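Local coordinates for protein glutaredoxin 2 (Salmonella enterica subsp. enterica serovar Typhimurium, PDB 3IR4) that binds glutathione in a pocket lined by its thioredoxin-like and helical domains and probably acts as a glutathione-dependent thiol-disulfide oxidoreductase, at residues 18-23 with 202-207; 25-30 with 70-75; 104-109 with 137-142; 111-116 with 185-190. One frame throughout, in Å; residues are numbered along the deposited sequence. Where two conformers were deposited one is given.

How the contacts relate
Going from the N terminus, 18-23 opens contact 1, which closes only when 202-207 is reached near the C terminus; the other three contacts are nested in that long loop. Contact 2 closes first, joining 25-30 to 70-75 within the thioredoxin-like domain. It touches contact 1 directly, for Phe-22 packs on Val-29 and Val-72. Contacts 3 and 4 lie wholly in the helical C-terminal domain and cross: 104-109, 111-116, 137-142 and 185-190 alternate along the chain. Phe-108 bridges them by packing against Phe-113 and Leu-187. Of the four, only contact 1 has its segments in different domains, whereas contacts 2 and 3 lie about 34 Å apart, centre to centre.

Contact 1: 18-23 with 202-207; sequences ARMIFG and DNMAKQ
Met-20 and Met-204, both modelled as selenomethionine, meet tip to tip through their terminal methyls, CE of Met-20 lying 4.0 Å from CE of Met-204. The two side chains run across each other at about a right angle. Met-20 is stretched as far as SE and turns only at its last torsion (chi3 70°), whereas Met-204 folds at both chi2 and chi3, and these bends carry its methyl over to helix 13-25. The touch is purely apolar and buried.

One turn further on, the helices come together through backbone. Gly-23 and Gln-207 have their CA atoms 6.3 Å apart, and Gly-23 O stands 3.1 Å from Gln-207 O. Two acceptors so close make no hydrogen bond and probably repel one another. Gly-23 has no side chain to hold the backbones apart, and that of Gln-207 leads its amide off to its own helix, where Gln-207 OE1 accepts from Asn-203 ND2 at 2.8 Å. This donor sits well above the carbonyl plane of Gln-207, and the same ND2 also bonds Pro-164 O.

The contact forms part of the interface between the thioredoxin-like domain and the helical domain. Helix 173-185 completes the apolar setting, with Phe-179 touching both methionines and Pro-180 touching Met-20. Helix 13-25 is backed by helix 65-74, on which Ile-21 and Phe-22 pack, and by strand 5-8.

Contact 2: 25-30 with 70-75; sequences KNIPVE and HYVDNL. With SO4 (sulfate ion), chain D.
Lys-25 and Asp-73 supply the polar half of this contact. A bend at chi3 (82°) swings Lys-25 NZ to Asp-73 O, to which it donates at 2.7 Å from above the carbonyl plane (36° out of it), and a water 2.8 Å from Lys-25 NZ passes a second bond on to Val-72 O. The ammonium group thus serves two successive carbonyls of helix 65-74, Asp-73 O directly and Val-72 O through the water. NZ also forms a salt bridge with Asp-76 OD2 and a hydrogen bond to Lys-78 O.

The ion pair of Lys-25 NZ with Asp-73 OD1 is long, at 3.8 Å. The carboxylate is engaged chiefly by backbone, OD1 accepting from Leu-80 N and OD2 from Leu-81 N, while Lys-25 CD packs 3.4 Å from Asp-73 OD1.

Apolar packing falls to Ile-27 and Val-72, which lie alongside each other, pointing opposite ways, with Ile-27 CD1 3.8 Å from Val-72 CG1.

In the conformer described, Tyr-71 OH donates to O1, at the ring edge, of a sulfate probably from the crystallisation liquor; Lys-56 NZ also holds it.

Asn-26, with positive phi, ends helix 13-25 in a Schellman motif and turns the chain toward strand 30-33, part of the beta-alpha-beta crossover of the thioredoxin fold.

Contact 3: 104-109 with 137-142; sequences LLPRFA and DNHLAH
The guanidinium of Arg-107 receives a methyl of Leu-140 over one face, CD2 standing 3.6 Å from Arg-107 NH1 and 3.9 Å from Arg-107 CZ. At the guanidinium edge, in its plane, a water lies 2.9 Å from Arg-107 NH1 and passes a weak bond on to His-139 O. The imidazole of His-139 has Pro-106 CG at its edge, near the ring plane, although the closest approach there is 4.0 Å from Pro-106 CG to His-139 CB.

Arg-107 is extended from CG to NE, and chi4 of 72° then turns the guanidinium. Its rotation is fixed from several sides: NE bonds Ile-218 O, NH1 bonds Leu-103 O, and NH2 bonds Ser-143 OG. Each nitrogen of this buried group thus has at least one hydrogen-bond partner.

Pro-106 is the central apolar partner, its CB 3.7 Å from Leu-140 CG. Having no N-H to give, this proline kinks helix 101-108 at the point where the other helix comes closest.

The two helical segments cross at -110°, their axes 9.2 Å apart. Phe-136 of helix 136-141 also packs on Pro-106, Leu-105 leans on helix 119-133, and Leu-104 and Phe-108 face Asn-184 of helix 173-185.

Contact 4: 111-116 with 185-190; sequences SAFDEF and LTLVAG
Two interhelical loops of the glutathione S-transferase-like helical domain meet where Leu-187 packs on Ser-111 and Phe-113, with the Phe-113 side chain about 11 Å from the bound glutathione. Loop 111-116 joins helix 101-108 to helix 119-133 and starts with an inverse gamma turn centred on Ala-112. Loop 185-190 opens with a type I beta turn from Leu-185 to Val-188, closed by Val-188 N bonding Leu-185 O at 3.0 Å.

Leu-187 stands at the third position of that turn. Its CG is anti to the backbone N (chi1 -169°), which presents both methyls to the other loop. No hydrogen bond spans the contact. The Ser-111 hydroxyl is hydrogen-bonded to Arg-107 O in the last turn of the preceding helix 101-108, so its polar need is met although methyl groups lie against it. Leu-187 is further wedged against Arg-107 and Phe-108, and its backbone bonds that of Ile-218 at the C terminus.

Past Phe-113 the loop reaches the thioredoxin-like domain: Glu-115 OE2 bonds His-11 ND1 and Glu-115 OE1 bonds Asp-10 N, just ahead of Cys-12, a residue of the glutathione pocket.

The side chains of Phe-113 and Leu-187 extend to meet each other from their two loops, and the ring offers its edge: in the conformer described, Leu-187 CD2 lies near the ring plane, 4.1 Å from Phe-113 CE1, while Leu-187 CD1 reaches Ser-111 OG at 3.7 Å.

Contact 1: 18-23 with 202-207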
loop_
_atom_site.group_PDB
_atom_site.type_symbol
_atom_site.label_atom_id
_atom_site.label_comp_id
_atom_site.label_asym_id
_atom_site.label_seq_id
_atom_site.Cartn_x
_atom_site.Cartn_y
_atom_site.Cartn_z
ATOM N N ALA A 18 -2.114 -6.452 -2.693
ATOM C CA ALA A 18 -2.671 -7.331 -3.712
ATOM C C ALA A 18 -1.846 -7.350 -4.988
ATOM O O ALA A 18 -1.832 -8.347 -5.678
ATOM C CB ALA A 18 -4.104 -6.956 -4.035
ATOM N N ARG A 19 -1.156 -6.263 -5.299
ATOM C CA ARG A 19 -0.293 -6.186 -6.468
ATOM C C ARG A 19 1.066 -6.843 -6.268
ATOM O O ARG A 19 1.728 -7.194 -7.245
ATOM C CB ARG A 19 -0.055 -4.722 -6.832
ATOM C CG ARG A 19 -1.287 -4.056 -7.365
ATOM C CD ARG A 19 -1.093 -2.562 -7.490
ATOM N NE ARG A 19 -0.067 -2.304 -8.487
ATOM C CZ ARG A 19 0.476 -1.123 -8.741
ATOM N NH1 ARG A 19 0.107 -0.058 -8.050
ATOM N NH2 ARG A 19 1.401 -1.017 -9.691
HETATM N N MSE A 20 1.525 -6.949 -5.025
HETATM C CA MSE A 20 2.900 -7.374 -4.800
HETATM C C MSE A 20 3.276 -8.750 -5.338
HETATM O O MSE A 20 4.325 -8.900 -5.917
HETATM C CB MSE A 20 3.275 -7.292 -3.316
HETATM C CG MSE A 20 3.369 -5.867 -2.807
HETATM SE SE MSE A 20 3.654 -5.766 -0.897
HETATM C CE MSE A 20 5.467 -6.408 -0.823
ATOM N N ILE A 21 2.443 -9.765 -5.102
ATOM C CA ILE A 21 2.812 -11.120 -5.524
ATOM C C ILE A 21 2.871 -11.198 -7.037
ATOM O O ILE A 21 3.697 -11.931 -7.586
ATOM C CB ILE A 21 1.903 -12.224 -4.925
ATOM C CG1 ILE A 21 2.042 -12.280 -3.398
ATOM C CG2 ILE A 21 2.210 -13.614 -5.550
ATOM C CD1 ILE A 21 3.360 -12.691 -2.873
ATOM N N PHE A 22 1.986 -10.484 -7.741
ATOM C CA PHE A 22 2.052 -10.479 -9.194
ATOM C C PHE A 22 3.436 -10.040 -9.655
ATOM O O PHE A 22 4.038 -10.602 -10.564
ATOM C CB PHE A 22 0.975 -9.590 -9.800
ATOM C CG PHE A 22 -0.407 -10.143 -9.677
ATOM C CD1 PHE A 22 -0.889 -11.087 -10.573
ATOM C CD2 PHE A 22 -1.250 -9.720 -8.653
ATOM C CE1 PHE A 22 -2.162 -11.585 -10.471
ATOM C CE2 PHE A 22 -2.540 -10.237 -8.556
ATOM C CZ PHE A 22 -2.992 -11.166 -9.480
ATOM N N GLY A 23 3.951 -8.978 -9.053
ATOM C CA GLY A 23 5.252 -8.498 -9.419
ATOM C C GLY A 23 6.371 -9.428 -9.056
ATOM O O GLY A 23 7.258 -9.725 -9.860
ATOM N N ASP A 202 13.628 0.532 -1.948
ATOM C CA ASP A 202 14.013 0.610 -3.344
ATOM C C ASP A 202 14.000 -0.735 -4.014
ATOM O O ASP A 202 13.499 -0.892 -5.136
ATOM C CB ASP A 202 15.394 1.252 -3.475
ATOM C CG ASP A 202 15.413 2.733 -3.150
ATOM O OD1 ASP A 202 14.347 3.364 -3.060
ATOM O OD2 ASP A 202 16.529 3.255 -2.950
ATOM N N ASN A 203 14.543 -1.739 -3.348
ATOM C CA ASN A 203 14.578 -3.058 -3.934
ATOM C C ASN A 203 13.189 -3.654 -4.077
ATOM O O ASN A 203 12.839 -4.225 -5.102
ATOM C CB ASN A 203 15.444 -4.014 -3.125
ATOM C CG ASN A 203 15.293 -5.415 -3.642
ATOM O OD1 ASN A 203 15.799 -5.727 -4.719
ATOM N ND2 ASN A 203 14.487 -6.224 -2.958
HETATM N N MSE A 204 12.382 -3.516 -3.032
HETATM C CA MSE A 204 11.051 -4.082 -3.086
HETATM C C MSE A 204 10.193 -3.397 -4.157
HETATM O O MSE A 204 9.402 -4.078 -4.805
HETATM C CB MSE A 204 10.376 -4.022 -1.729
HETATM C CG MSE A 204 11.007 -4.927 -0.714
HETATM SE SE MSE A 204 11.077 -6.797 -1.124
HETATM C CE MSE A 204 9.342 -7.016 -1.518
ATOM N N ALA A 205 10.340 -2.092 -4.370
ATOM C CA ALA A 205 9.606 -1.438 -5.443
ATOM C C ALA A 205 9.998 -2.072 -6.794
ATOM O O ALA A 205 9.132 -2.361 -7.631
ATOM C CB ALA A 205 9.867 0.029 -5.436
ATOM N N LYS A 206 11.291 -2.308 -7.013
ATOM C CA LYS A 206 11.760 -2.921 -8.243
ATOM C C LYS A 206 11.212 -4.324 -8.424
ATOM O O LYS A 206 10.624 -4.634 -9.457
ATOM C CB LYS A 206 13.285 -2.912 -8.289
ATOM C CG LYS A 206 13.851 -1.516 -8.560
ATOM C CD LYS A 206 15.371 -1.444 -8.569
ATOM C CE LYS A 206 15.880 -0.006 -8.762
ATOM N NZ LYS A 206 17.347 0.057 -9.025
ATOM N N GLN A 207 11.362 -5.149 -7.394
ATOM C CA GLN A 207 10.964 -6.555 -7.515
ATOM C C GLN A 207 9.463 -6.743 -7.602
ATOM O O GLN A 207 8.990 -7.687 -8.242
ATOM C CB GLN A 207 11.560 -7.368 -6.390
ATOM C CG GLN A 207 13.086 -7.484 -6.416
ATOM C CD GLN A 207 13.586 -8.530 -5.460
ATOM O OE1 GLN A 207 13.330 -8.461 -4.246
ATOM N NE2 GLN A 207 14.276 -9.519 -5.994
#

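Contact 2: 25-30 with 70-75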
loop_
_atom_site.group_PDB
_atom_site.type_symbol
_atom_site.label_atom_id
_atom_site.label_comp_id
_atom_site.label_asym_id
_atom_site.label_seq_id
_atom_site.Cartn_x
_atom_site.Cartn_y
_atom_site.Cartn_z
ATOM N N LYS A 25 6.406 -12.612 -8.577
ATOM C CA LYS A 25 6.348 -13.874 -9.306
ATOM C C LYS A 25 6.267 -13.681 -10.819
ATOM O O LYS A 25 6.190 -14.664 -11.555
ATOM C CB LYS A 25 5.171 -14.727 -8.843
ATOM C CG LYS A 25 5.243 -15.063 -7.352
ATOM C CD LYS A 25 4.260 -16.148 -6.938
ATOM C CE LYS A 25 4.742 -17.550 -7.222
ATOM N NZ LYS A 25 3.685 -18.585 -6.904
ATOM N N ASN A 26 6.265 -12.438 -11.295
ATOM C CA ASN A 26 6.128 -12.137 -12.720
ATOM C C ASN A 26 4.880 -12.755 -13.344
ATOM O O ASN A 26 4.908 -13.298 -14.431
ATOM C CB ASN A 26 7.413 -12.517 -13.497
ATOM C CG ASN A 26 8.665 -11.945 -12.840
ATOM O OD1 ASN A 26 8.732 -10.785 -12.555
ATOM N ND2 ASN A 26 9.619 -12.792 -12.546
ATOM N N ILE A 27 3.781 -12.665 -12.613
ATOM C CA ILE A 27 2.489 -13.130 -13.103
ATOM C C ILE A 27 1.761 -11.915 -13.682
ATOM O O ILE A 27 1.597 -10.920 -12.979
ATOM C CB ILE A 27 1.637 -13.745 -11.970
ATOM C CG1 ILE A 27 2.334 -14.979 -11.389
ATOM C CG2 ILE A 27 0.228 -14.076 -12.454
ATOM C CD1 ILE A 27 1.774 -15.369 -10.025
ATOM N N PRO A 28 1.353 -11.955 -14.959
ATOM C CA PRO A 28 0.659 -10.804 -15.515
ATOM C C PRO A 28 -0.618 -10.465 -14.757
ATOM O O PRO A 28 -1.340 -11.360 -14.313
ATOM C CB PRO A 28 0.400 -11.208 -16.968
ATOM C CG PRO A 28 1.425 -12.269 -17.273
ATOM C CD PRO A 28 1.619 -12.984 -15.971
ATOM N N VAL A 29 -0.933 -9.163 -14.721
ATOM C CA VAL A 29 -2.178 -8.696 -14.138
ATOM C C VAL A 29 -2.615 -7.423 -14.830
ATOM O O VAL A 29 -1.772 -6.592 -15.160
ATOM C CB VAL A 29 -2.081 -8.484 -12.606
ATOM C CG1 VAL A 29 -1.042 -7.445 -12.253
ATOM C CG2 VAL A 29 -3.470 -8.174 -12.004
ATOM N N GLU A 30 -3.908 -7.303 -15.105
ATOM C CA GLU A 30 -4.462 -6.073 -15.656
ATOM C C GLU A 30 -4.997 -5.209 -14.532
ATOM O O GLU A 30 -6.008 -5.542 -13.915
ATOM C CB GLU A 30 -5.580 -6.362 -16.644
ATOM C CG GLU A 30 -6.124 -5.152 -17.320
ATOM C CD GLU A 30 -7.411 -5.479 -18.021
ATOM O OE1 GLU A 30 -7.405 -6.151 -19.038
ATOM O OE2 GLU A 30 -8.478 -5.103 -17.511
ATOM N N HIS A 70 -2.548 -14.656 -0.935
ATOM C CA HIS A 70 -2.314 -16.104 -0.812
ATOM C C HIS A 70 -2.818 -16.907 -2.004
ATOM O O HIS A 70 -2.152 -17.835 -2.430
ATOM C CB HIS A 70 -2.851 -16.622 0.487
ATOM C CG HIS A 70 -2.080 -16.135 1.669
ATOM N ND1 HIS A 70 -2.641 -15.360 2.657
ATOM C CD2 HIS A 70 -0.776 -16.305 2.017
ATOM C CE1 HIS A 70 -1.718 -15.077 3.560
ATOM N NE2 HIS A 70 -0.574 -15.633 3.192
ATOM N N TYR A 71 -3.981 -16.565 -2.553
ATOM C CA TYR A 71 -4.480 -17.253 -3.732
ATOM C C TYR A 71 -3.457 -17.174 -4.867
ATOM O O TYR A 71 -3.065 -18.172 -5.482
ATOM C CB TYR A 71 -5.809 -16.629 -4.158
ATOM C CG TYR A 71 -6.306 -17.145 -5.496
ATOM C CD1 TYR A 71 -6.876 -18.406 -5.617
ATOM C CD2 TYR A 71 -6.161 -16.387 -6.643
ATOM C CE1 TYR A 71 -7.317 -18.886 -6.860
ATOM C CE2 TYR A 71 -6.597 -16.847 -7.883
ATOM C CZ TYR A 71 -7.167 -18.100 -7.996
ATOM O OH TYR A 71 -7.613 -18.565 -9.224
ATOM N N VAL A 72 -3.012 -15.957 -5.160
ATOM C CA VAL A 72 -2.082 -15.755 -6.258
ATOM C C VAL A 72 -0.719 -16.399 -5.965
ATOM O O VAL A 72 -0.149 -16.996 -6.832
ATOM C CB VAL A 72 -1.957 -14.257 -6.600
ATOM C CG1 VAL A 72 -0.920 -13.993 -7.705
ATOM C CG2 VAL A 72 -3.313 -13.690 -7.016
ATOM N N ASP A 73 -0.214 -16.303 -4.745
ATOM C CA ASP A 73 1.059 -16.922 -4.406
ATOM C C ASP A 73 0.973 -18.451 -4.534
ATOM O O ASP A 73 1.962 -19.105 -4.850
ATOM C CB ASP A 73 1.470 -16.562 -2.980
ATOM C CG ASP A 73 2.936 -16.851 -2.685
ATOM O OD1 ASP A 73 3.767 -16.732 -3.608
ATOM O OD2 ASP A 73 3.233 -17.184 -1.511
ATOM N N ASN A 74 -0.201 -19.008 -4.292
ATOM C CA ASN A 74 -0.396 -20.449 -4.265
ATOM C C ASN A 74 -0.828 -21.052 -5.573
ATOM O O ASN A 74 -0.798 -22.281 -5.732
ATOM C CB ASN A 74 -1.399 -20.786 -3.154
ATOM C CG ASN A 74 -0.872 -20.465 -1.773
ATOM O OD1 ASN A 74 0.309 -20.198 -1.570
ATOM N ND2 ASN A 74 -1.766 -20.512 -0.783
ATOM N N LEU A 75 -1.160 -20.205 -6.543
ATOM C CA LEU A 75 -1.802 -20.685 -7.758
ATOM C C LEU A 75 -0.939 -21.648 -8.578
ATOM O O LEU A 75 -1.471 -22.566 -9.192
ATOM C CB LEU A 75 -2.296 -19.476 -8.576
ATOM C CG LEU A 75 -3.265 -19.778 -9.708
ATOM C CD1 LEU A 75 -4.504 -20.523 -9.238
ATOM C CD2 LEU A 75 -3.610 -18.453 -10.386
HETATM S S SO4 D . -10.130 -21.143 -8.630
HETATM O O1 SO4 D . -8.754 -21.000 -9.121
HETATM O O2 SO4 D . -10.289 -20.654 -7.241
HETATM O O3 SO4 D . -11.036 -20.433 -9.517
HETATM O O4 SO4 D . -10.484 -22.568 -8.726
HETATM O O HOH W 1 1.330 -18.625 -8.459
#

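Contact 3: 104-109 with 137-142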
loop_
_atom_site.group_PDB
_atom_site.type_symbol
_atom_site.label_atom_id
_atom_site.label_comp_id
_atom_site.label_asym_id
_atom_site.label_seq_id
_atom_site.Cartn_x
_atom_site.Cartn_y
_atom_site.Cartn_z
ATOM N N LEU A 104 -0.309 11.007 5.577
ATOM C CA LEU A 104 -0.679 10.471 4.262
ATOM C C LEU A 104 -1.966 11.004 3.661
ATOM O O LEU A 104 -1.981 11.374 2.503
ATOM C CB LEU A 104 -0.705 8.925 4.274
ATOM C CG LEU A 104 0.618 8.247 4.609
ATOM C CD1 LEU A 104 0.405 6.720 4.719
ATOM C CD2 LEU A 104 1.680 8.574 3.597
ATOM N N LEU A 105 -3.050 11.013 4.417
ATOM C CA LEU A 105 -4.341 11.353 3.821
ATOM C C LEU A 105 -4.379 12.750 3.207
ATOM O O LEU A 105 -4.880 12.904 2.094
ATOM C CB LEU A 105 -5.489 11.125 4.814
ATOM C CG LEU A 105 -5.647 9.691 5.371
ATOM C CD1 LEU A 105 -6.784 9.668 6.350
ATOM C CD2 LEU A 105 -5.834 8.652 4.276
ATOM N N PRO A 106 -3.833 13.773 3.900
ATOM C CA PRO A 106 -3.884 15.084 3.284
ATOM C C PRO A 106 -3.084 15.160 2.001
ATOM O O PRO A 106 -3.413 15.946 1.119
ATOM C CB PRO A 106 -3.290 16.002 4.370
ATOM C CG PRO A 106 -3.492 15.299 5.639
ATOM C CD PRO A 106 -3.310 13.847 5.279
ATOM N N ARG A 107 -1.995 14.392 1.930
ATOM C CA ARG A 107 -1.162 14.354 0.752
ATOM C C ARG A 107 -1.800 13.550 -0.376
ATOM O O ARG A 107 -1.774 13.972 -1.542
ATOM C CB ARG A 107 0.253 13.883 1.112
ATOM C CG ARG A 107 0.999 14.927 1.923
ATOM C CD ARG A 107 2.307 14.403 2.456
ATOM N NE ARG A 107 3.117 15.422 3.152
ATOM C CZ ARG A 107 2.821 15.914 4.347
ATOM N NH1 ARG A 107 1.809 15.437 5.049
ATOM N NH2 ARG A 107 3.550 16.901 4.853
ATOM N N PHE A 108 -2.414 12.416 -0.053
ATOM C CA PHE A 108 -3.165 11.684 -1.060
ATOM C C PHE A 108 -4.193 12.615 -1.730
ATOM O O PHE A 108 -4.321 12.635 -2.953
ATOM C CB PHE A 108 -3.941 10.499 -0.442
ATOM C CG PHE A 108 -3.093 9.361 0.102
ATOM C CD1 PHE A 108 -1.831 9.047 -0.368
ATOM C CD2 PHE A 108 -3.655 8.516 1.022
ATOM C CE1 PHE A 108 -1.136 7.948 0.135
ATOM C CE2 PHE A 108 -2.955 7.398 1.509
ATOM C CZ PHE A 108 -1.716 7.142 1.065
ATOM N N ALA A 109 -4.899 13.383 -0.915
ATOM C CA ALA A 109 -5.974 14.247 -1.388
ATOM C C ALA A 109 -5.506 15.370 -2.313
ATOM O O ALA A 109 -6.310 15.935 -3.034
ATOM C CB ALA A 109 -6.680 14.846 -0.216
ATOM N N ASP A 137 -5.905 20.401 7.008
ATOM C CA ASP A 137 -5.018 21.555 7.244
ATOM C C ASP A 137 -4.332 21.509 8.587
ATOM O O ASP A 137 -3.158 21.853 8.689
ATOM C CB ASP A 137 -5.728 22.880 7.010
ATOM C CG ASP A 137 -5.657 23.300 5.558
ATOM O OD1 ASP A 137 -4.551 23.311 4.930
ATOM O OD2 ASP A 137 -6.706 23.691 5.053
ATOM N N ASN A 138 -5.043 21.088 9.629
ATOM C CA ASN A 138 -4.418 20.926 10.910
ATOM C C ASN A 138 -3.248 19.935 10.805
ATOM O O ASN A 138 -2.148 20.177 11.271
ATOM C CB ASN A 138 -5.460 20.451 11.936
ATOM C CG ASN A 138 -4.848 20.125 13.277
ATOM O OD1 ASN A 138 -4.136 19.132 13.427
ATOM N ND2 ASN A 138 -5.149 20.932 14.270
ATOM N N HIS A 139 -3.517 18.802 10.187
ATOM C CA HIS A 139 -2.483 17.783 10.069
ATOM C C HIS A 139 -1.298 18.274 9.262
ATOM O O HIS A 139 -0.147 18.012 9.639
ATOM C CB HIS A 139 -3.077 16.524 9.464
ATOM C CG HIS A 139 -4.153 15.928 10.291
ATOM N ND1 HIS A 139 -5.015 14.974 9.807
ATOM C CD2 HIS A 139 -4.573 16.228 11.539
ATOM C CE1 HIS A 139 -5.884 14.665 10.760
ATOM N NE2 HIS A 139 -5.661 15.438 11.808
ATOM N N LEU A 140 -1.553 18.967 8.142
ATOM C CA LEU A 140 -0.459 19.499 7.340
ATOM C C LEU A 140 0.392 20.508 8.107
ATOM O O LEU A 140 1.608 20.548 7.956
ATOM C CB LEU A 140 -1.015 20.110 6.052
ATOM C CG LEU A 140 -1.433 19.110 4.972
ATOM C CD1 LEU A 140 -2.223 19.842 3.894
ATOM C CD2 LEU A 140 -0.251 18.373 4.393
ATOM N N ALA A 141 -0.248 21.324 8.946
ATOM C CA ALA A 141 0.459 22.315 9.754
ATOM C C ALA A 141 1.323 21.660 10.814
ATOM O O ALA A 141 2.255 22.283 11.300
ATOM C CB ALA A 141 -0.501 23.298 10.380
ATOM N N HIS A 142 1.039 20.406 11.148
ATOM C CA HIS A 142 1.836 19.609 12.085
ATOM C C HIS A 142 2.846 18.697 11.398
ATOM O O HIS A 142 3.397 17.807 12.037
ATOM C CB HIS A 142 0.894 18.791 12.967
ATOM C CG HIS A 142 0.224 19.612 14.001
ATOM N ND1 HIS A 142 -0.908 20.349 13.750
ATOM C CD2 HIS A 142 0.575 19.879 15.277
ATOM C CE1 HIS A 142 -1.257 20.996 14.852
ATOM N NE2 HIS A 142 -0.364 20.734 15.789
HETATM O O HOH W 2 0.636 16.126 7.561
#

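Contact 4: 111-116 with 185-190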
loop_
_atom_site.group_PDB
_atom_site.type_symbol
_atom_site.label_atom_id
_atom_site.label_comp_id
_atom_site.label_asym_id
_atom_site.label_seq_id
_atom_site.Cartn_x
_atom_site.Cartn_y
_atom_site.Cartn_z
ATOM N N SER A 111 -2.777 14.872 -4.426
ATOM C CA SER A 111 -1.881 14.286 -5.395
ATOM C C SER A 111 -2.581 13.643 -6.593
ATOM O O SER A 111 -3.767 13.333 -6.575
ATOM C CB SER A 111 -0.975 13.263 -4.681
ATOM O OG SER A 111 -0.145 13.912 -3.738
ATOM N N ALA A 112 -1.830 13.444 -7.667
ATOM C CA ALA A 112 -2.389 12.939 -8.919
ATOM C C ALA A 112 -2.567 11.420 -9.018
ATOM O O ALA A 112 -2.072 10.811 -9.937
ATOM C CB ALA A 112 -1.568 13.448 -10.099
ATOM N N PHE A 113 -3.258 10.803 -8.072
ATOM C CA PHE A 113 -3.635 9.386 -8.226
ATOM C C PHE A 113 -4.849 9.310 -9.153
ATOM O O PHE A 113 -5.736 10.164 -9.096
ATOM C CB PHE A 113 -3.970 8.746 -6.889
ATOM C CG PHE A 113 -2.815 8.647 -5.967
ATOM C CD1 PHE A 113 -2.722 9.471 -4.866
ATOM C CD2 PHE A 113 -1.821 7.713 -6.185
ATOM C CE1 PHE A 113 -1.672 9.369 -4.005
ATOM C CE2 PHE A 113 -0.764 7.601 -5.317
ATOM C CZ PHE A 113 -0.690 8.428 -4.230
ATOM N N ASP A 114 -4.920 8.259 -9.970
ATOM C CA ASP A 114 -5.987 8.146 -10.959
ATOM C C ASP A 114 -7.386 8.090 -10.369
ATOM O O ASP A 114 -8.329 8.576 -10.985
ATOM C CB ASP A 114 -5.751 6.934 -11.870
ATOM C CG ASP A 114 -4.670 7.126 -12.882
ATOM O OD1 ASP A 114 -4.068 8.221 -12.980
ATOM O OD2 ASP A 114 -4.398 6.130 -13.582
ATOM N N GLU A 115 -7.533 7.527 -9.175
ATOM C CA GLU A 115 -8.837 7.433 -8.532
ATOM C C GLU A 115 -9.416 8.775 -8.142
ATOM O O GLU A 115 -10.596 8.858 -7.787
ATOM C CB GLU A 115 -8.818 6.499 -7.317
ATOM C CG GLU A 115 -7.905 6.877 -6.185
ATOM C CD GLU A 115 -6.484 6.348 -6.283
ATOM O OE1 GLU A 115 -6.056 5.951 -7.402
ATOM O OE2 GLU A 115 -5.792 6.345 -5.240
ATOM N N PHE A 116 -8.583 9.812 -8.166
ATOM C CA PHE A 116 -9.023 11.172 -7.823
ATOM C C PHE A 116 -9.033 12.051 -9.054
ATOM O O PHE A 116 -9.001 13.262 -8.950
ATOM C CB PHE A 116 -8.116 11.820 -6.781
ATOM C CG PHE A 116 -7.928 11.010 -5.513
ATOM C CD1 PHE A 116 -9.000 10.402 -4.879
ATOM C CD2 PHE A 116 -6.682 10.932 -4.916
ATOM C CE1 PHE A 116 -8.834 9.678 -3.701
ATOM C CE2 PHE A 116 -6.493 10.192 -3.744
ATOM C CZ PHE A 116 -7.571 9.600 -3.136
ATOM N N LEU A 185 4.794 6.326 2.199
ATOM C CA LEU A 185 5.621 7.327 2.860
ATOM C C LEU A 185 6.521 8.089 1.898
ATOM O O LEU A 185 6.936 9.206 2.200
ATOM C CB LEU A 185 6.414 6.741 4.012
ATOM C CG LEU A 185 5.641 6.497 5.294
ATOM C CD1 LEU A 185 6.477 5.673 6.279
ATOM C CD2 LEU A 185 5.199 7.804 5.940
ATOM N N THR A 186 6.803 7.542 0.724
ATOM C CA THR A 186 7.602 8.263 -0.258
ATOM C C THR A 186 6.870 9.491 -0.816
ATOM O O THR A 186 7.481 10.324 -1.475
ATOM C CB THR A 186 8.153 7.389 -1.391
ATOM O OG1 THR A 186 7.090 6.878 -2.199
ATOM C CG2 THR A 186 9.014 6.275 -0.869
ATOM N N LEU A 187 5.560 9.603 -0.557
ATOM C CA LEU A 187 4.818 10.802 -0.945
ATOM C C LEU A 187 5.125 11.975 0.003
ATOM O O LEU A 187 4.774 13.118 -0.295
ATOM C CB LEU A 187 3.322 10.518 -0.928
ATOM C CG LEU A 187 2.388 11.562 -1.561
ATOM C CD1 LEU A 187 2.681 11.690 -3.024
ATOM C CD2 LEU A 187 0.946 11.137 -1.322
ATOM N N VAL A 188 5.711 11.690 1.155
ATOM C CA VAL A 188 5.963 12.701 2.169
ATOM C C VAL A 188 7.365 13.291 2.020
ATOM O O VAL A 188 8.354 12.698 2.452
ATOM C CB VAL A 188 5.804 12.123 3.610
ATOM C CG1 VAL A 188 5.941 13.223 4.635
ATOM C CG2 VAL A 188 4.460 11.404 3.748
ATOM N N ALA A 189 7.445 14.481 1.419
ATOM C CA ALA A 189 8.707 15.204 1.336
ATOM C C ALA A 189 9.185 15.529 2.751
ATOM O O ALA A 189 8.399 15.949 3.588
ATOM C CB ALA A 189 8.528 16.502 0.523
ATOM N N GLY A 190 10.458 15.305 3.019
ATOM C CA GLY A 190 11.112 15.711 4.242
ATOM C C GLY A 190 11.620 14.603 5.139
ATOM O O GLY A 190 12.385 14.850 6.064
#